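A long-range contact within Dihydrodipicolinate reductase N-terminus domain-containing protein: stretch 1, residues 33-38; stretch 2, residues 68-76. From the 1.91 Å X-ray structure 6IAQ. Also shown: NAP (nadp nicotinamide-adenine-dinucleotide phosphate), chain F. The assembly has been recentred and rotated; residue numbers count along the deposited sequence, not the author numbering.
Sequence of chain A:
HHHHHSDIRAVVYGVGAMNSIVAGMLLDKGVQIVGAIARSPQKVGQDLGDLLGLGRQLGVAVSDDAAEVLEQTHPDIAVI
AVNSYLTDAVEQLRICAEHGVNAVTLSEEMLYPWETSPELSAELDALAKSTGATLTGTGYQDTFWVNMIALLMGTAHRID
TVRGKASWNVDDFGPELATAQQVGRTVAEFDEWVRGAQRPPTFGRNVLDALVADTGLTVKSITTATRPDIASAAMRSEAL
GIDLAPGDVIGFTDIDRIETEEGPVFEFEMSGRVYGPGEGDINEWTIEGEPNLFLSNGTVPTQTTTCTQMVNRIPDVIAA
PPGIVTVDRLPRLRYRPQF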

# COMPACT_ATOMS: atom_id res chain seq x y z
N ILE A 33 -6.04 -2.85 -29.83
CA ILE A 33 -6.16 -4.34 -29.84
C ILE A 33 -5.94 -4.77 -31.29
O ILE A 33 -6.75 -4.37 -32.14
CB ILE A 33 -7.50 -4.81 -29.25
CG1 ILE A 33 -7.68 -4.34 -27.79
CG2 ILE A 33 -7.62 -6.32 -29.39
CD1 ILE A 33 -9.07 -4.59 -27.24
N VAL A 34 -4.93 -5.59 -31.55
CA VAL A 34 -4.56 -6.02 -32.92
C VAL A 34 -4.82 -7.52 -33.10
O VAL A 34 -4.69 -8.01 -34.24
CB VAL A 34 -3.11 -5.65 -33.25
CG1 VAL A 34 -2.92 -4.15 -33.12
CG2 VAL A 34 -2.09 -6.41 -32.41
N GLY A 35 -5.19 -8.23 -32.03
CA GLY A 35 -5.43 -9.68 -32.14
C GLY A 35 -6.14 -10.24 -30.93
O GLY A 35 -6.19 -9.56 -29.89
N ALA A 36 -6.72 -11.44 -31.07
CA ALA A 36 -7.54 -12.08 -30.02
C ALA A 36 -7.55 -13.60 -30.25
O ALA A 36 -7.74 -14.03 -31.42
CB ALA A 36 -8.92 -11.48 -30.01
N ILE A 37 -7.26 -14.36 -29.21
CA ILE A 37 -7.09 -15.84 -29.25
C ILE A 37 -8.16 -16.47 -28.35
O ILE A 37 -8.34 -16.02 -27.18
CB ILE A 37 -5.67 -16.24 -28.86
CG1 ILE A 37 -4.64 -15.43 -29.64
CG2 ILE A 37 -5.47 -17.75 -28.98
CD1 ILE A 37 -3.26 -15.47 -29.05
N ALA A 38 -8.89 -17.45 -28.90
CA ALA A 38 -9.92 -18.23 -28.19
C ALA A 38 -9.73 -19.71 -28.53
O ALA A 38 -8.75 -20.06 -29.25
CB ALA A 38 -11.30 -17.73 -28.55
N GLU A 68 0.21 -18.07 -34.74
CA GLU A 68 -0.16 -17.39 -36.01
C GLU A 68 -0.52 -15.93 -35.72
O GLU A 68 -0.08 -15.03 -36.47
CB GLU A 68 -1.29 -18.15 -36.71
CG GLU A 68 -1.69 -17.54 -38.03
CD GLU A 68 -2.50 -18.48 -38.91
OE1 GLU A 68 -3.70 -18.66 -38.62
OE2 GLU A 68 -1.92 -19.06 -39.86
N VAL A 69 -1.31 -15.67 -34.68
CA VAL A 69 -1.71 -14.28 -34.33
C VAL A 69 -0.44 -13.47 -33.99
O VAL A 69 -0.35 -12.32 -34.45
CB VAL A 69 -2.72 -14.26 -33.18
CG1 VAL A 69 -2.94 -12.87 -32.62
CG2 VAL A 69 -4.03 -14.85 -33.63
N LEU A 70 0.49 -14.04 -33.22
CA LEU A 70 1.70 -13.29 -32.80
C LEU A 70 2.60 -13.03 -34.02
O LEU A 70 3.14 -11.92 -34.13
CB LEU A 70 2.43 -14.08 -31.70
CG LEU A 70 1.69 -14.20 -30.36
CD1 LEU A 70 2.63 -14.64 -29.26
CD2 LEU A 70 0.98 -12.93 -29.94
N GLU A 71 2.77 -14.03 -34.89
CA GLU A 71 3.60 -13.92 -36.12
C GLU A 71 2.97 -12.86 -37.03
O GLU A 71 3.72 -12.08 -37.63
CB GLU A 71 3.77 -15.29 -36.77
CG GLU A 71 4.70 -16.19 -35.95
CD GLU A 71 4.61 -17.69 -36.19
OE1 GLU A 71 3.93 -18.08 -37.17
OE2 GLU A 71 5.22 -18.47 -35.41
N GLN A 72 1.64 -12.79 -37.11
CA GLN A 72 0.92 -11.85 -38.00
C GLN A 72 0.93 -10.41 -37.43
O GLN A 72 0.90 -9.47 -38.25
CB GLN A 72 -0.50 -12.36 -38.27
CG GLN A 72 -0.53 -13.54 -39.22
CD GLN A 72 -1.93 -14.06 -39.46
OE1 GLN A 72 -2.93 -13.52 -38.96
NE2 GLN A 72 -2.01 -15.18 -40.15
N THR A 73 0.92 -10.22 -36.11
CA THR A 73 0.65 -8.88 -35.50
C THR A 73 1.84 -8.34 -34.69
O THR A 73 1.88 -7.10 -34.54
CB THR A 73 -0.63 -8.91 -34.67
OG1 THR A 73 -0.40 -9.81 -33.59
CG2 THR A 73 -1.85 -9.31 -35.48
N HIS A 74 2.73 -9.17 -34.17
CA HIS A 74 3.88 -8.76 -33.31
C HIS A 74 3.47 -7.65 -32.35
O HIS A 74 3.99 -6.53 -32.39
CB HIS A 74 5.08 -8.38 -34.17
CG HIS A 74 5.69 -9.58 -34.80
ND1 HIS A 74 5.33 -10.01 -36.07
CD2 HIS A 74 6.58 -10.49 -34.33
CE1 HIS A 74 6.03 -11.09 -36.36
NE2 HIS A 74 6.78 -11.41 -35.30
N PRO A 75 2.56 -7.95 -31.39
CA PRO A 75 2.11 -6.95 -30.43
C PRO A 75 3.21 -6.61 -29.41
O PRO A 75 4.11 -7.39 -29.22
CB PRO A 75 0.93 -7.66 -29.75
CG PRO A 75 1.35 -9.12 -29.75
CD PRO A 75 2.01 -9.28 -31.10
N ASP A 76 3.05 -5.48 -28.73
CA ASP A 76 3.91 -5.08 -27.58
C ASP A 76 3.60 -5.95 -26.36
O ASP A 76 4.49 -6.08 -25.50
CB ASP A 76 3.66 -3.61 -27.21
CG ASP A 76 4.04 -2.68 -28.33
OD1 ASP A 76 5.20 -2.65 -28.63
OD2 ASP A 76 3.14 -2.03 -28.92
PA NAP F . -13.17 -18.23 -18.30
O1A NAP F . -14.31 -17.34 -18.45
O2A NAP F . -13.30 -19.79 -18.24
O5B NAP F . -12.12 -17.84 -19.49
C5B NAP F . -11.02 -18.68 -19.86
C4B NAP F . -10.74 -18.45 -21.34
O4B NAP F . -9.61 -19.20 -21.77
C3B NAP F . -11.90 -18.83 -22.30
O3B NAP F . -12.08 -17.66 -23.13
C2B NAP F . -11.39 -19.98 -23.16
O2B NAP F . -11.79 -19.89 -24.55
C1B NAP F . -9.93 -19.66 -23.13
N9A NAP F . -8.99 -20.74 -23.40
C8A NAP F . -8.82 -21.92 -22.77
N7A NAP F . -7.78 -22.55 -23.32
C5A NAP F . -7.23 -21.72 -24.24
C6A NAP F . -6.09 -21.73 -25.19
N6A NAP F . -5.27 -22.77 -25.27
N1A NAP F . -5.90 -20.66 -25.97
C2A NAP F . -6.69 -19.57 -25.94
N3A NAP F . -7.75 -19.47 -25.11
C4A NAP F . -8.04 -20.53 -24.30
O3 NAP F . -12.31 -17.89 -16.94
PN NAP F . -12.00 -16.36 -16.37
O1N NAP F . -12.91 -15.97 -15.24
O2N NAP F . -11.84 -15.40 -17.49
O5D NAP F . -10.60 -16.82 -15.76
C5D NAP F . -9.43 -17.16 -16.52
C4D NAP F . -8.23 -17.52 -15.69
O4D NAP F . -7.83 -16.31 -14.95
C3D NAP F . -8.54 -18.63 -14.72
O3D NAP F . -7.48 -19.57 -14.63
C2D NAP F . -8.71 -17.89 -13.39
O2D NAP F . -8.44 -18.78 -12.30
C1D NAP F . -7.73 -16.69 -13.58
N1N NAP F . -8.09 -15.55 -12.73
C2N NAP F . -7.14 -15.02 -11.98
C3N NAP F . -7.45 -13.98 -11.12
C7N NAP F . -6.38 -13.31 -10.28
O7N NAP F . -6.79 -12.51 -9.43
N7N NAP F . -5.07 -13.55 -10.47
C4N NAP F . -8.76 -13.50 -11.08
C5N NAP F . -9.74 -14.07 -11.88
C6N NAP F . -9.35 -15.10 -12.70
P2B NAP F . -13.32 -19.97 -25.01
O1X NAP F . -14.02 -18.73 -24.53
O2X NAP F . -13.26 -19.84 -26.53
O3X NAP F . -13.69 -21.33 -24.39

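Strand 33-37 lies against helix 68-73, and the two run nearly antiparallel. Their N-to-C directions differ by 168°, and the axes approach to 8.7 Å. The register places Val-34 beside Thr-73 (CA to CA 6.5 Å) and Gly-35 beside Val-69 (CA to CA 6.3 Å). No hydrogen bond joins the stretches. The contact is van der Waals packing, and it buries 253 Å² with both sides summed.

Gly-35 sets the fit at the middle. It has no side chain, so Val-69 can lie over its backbone, with Val-69 CG1 4.1 Å from Gly-35 CA. An ideal CB on Gly-35 would point toward the helix and sit 2.7 Å from Val-69 CG1, a clash. Val-69 CG1 also reaches the next backbone unit, 4.3 Å from Ala-36 N. Ala-36 itself turns its CB away from the helix.

Val-69 is in the t rotamer, with chi1 at 169°. This setting lays CG1 over the glycine and brings Val-69 CG2 to 4.1 Å from Ile-37 CG1. One side chain thus serves three successive strand residues, Gly-35, Ala-36 and Ile-37. Ile-37 points toward the helix in an mt conformation. Its CG1 meets the valine, while Ile-37 CG2 lies 3.7 Å from NAP C2A, so the residue touches both the helix and the bound cofactor. Ala-38 follows the strand and is out of reach of the helix; Ala-38 CB is 3.5 Å from NAP O2X.

Thr-73 is in the p rotamer, with chi1 at 64°. Here Thr-73 OG1 turns back along the helix and donates a hydrogen bond to Val-69 O, at 2.7 Å. The hydroxyl is therefore satisfied within its own helix. Its methyl is free to face the strand, and Thr-73 CG2 comes to 3.4 Å from Val-34 O. Val-34 is in the m rotamer, with chi1 at -59°. Val-34 CG2 packs 3.7 Å from Thr-73 CB and 4.2 Å from Pro-75 CB. One methyl thus bridges the last helical residue and the loop beyond it.

The turn between those two partners is made by His-74, the first residue to leave helical geometry, with phi at 39°. His-74 N still bonds to Leu-70 O at 2.8 Å, but the CA-to-CB bond of His-74 points away from the strand. Pro-75 then points back toward the strand, which lets its apolar ring meet Val-34. Leu-70 starts away from the strand, though the end of its side chain comes nearer.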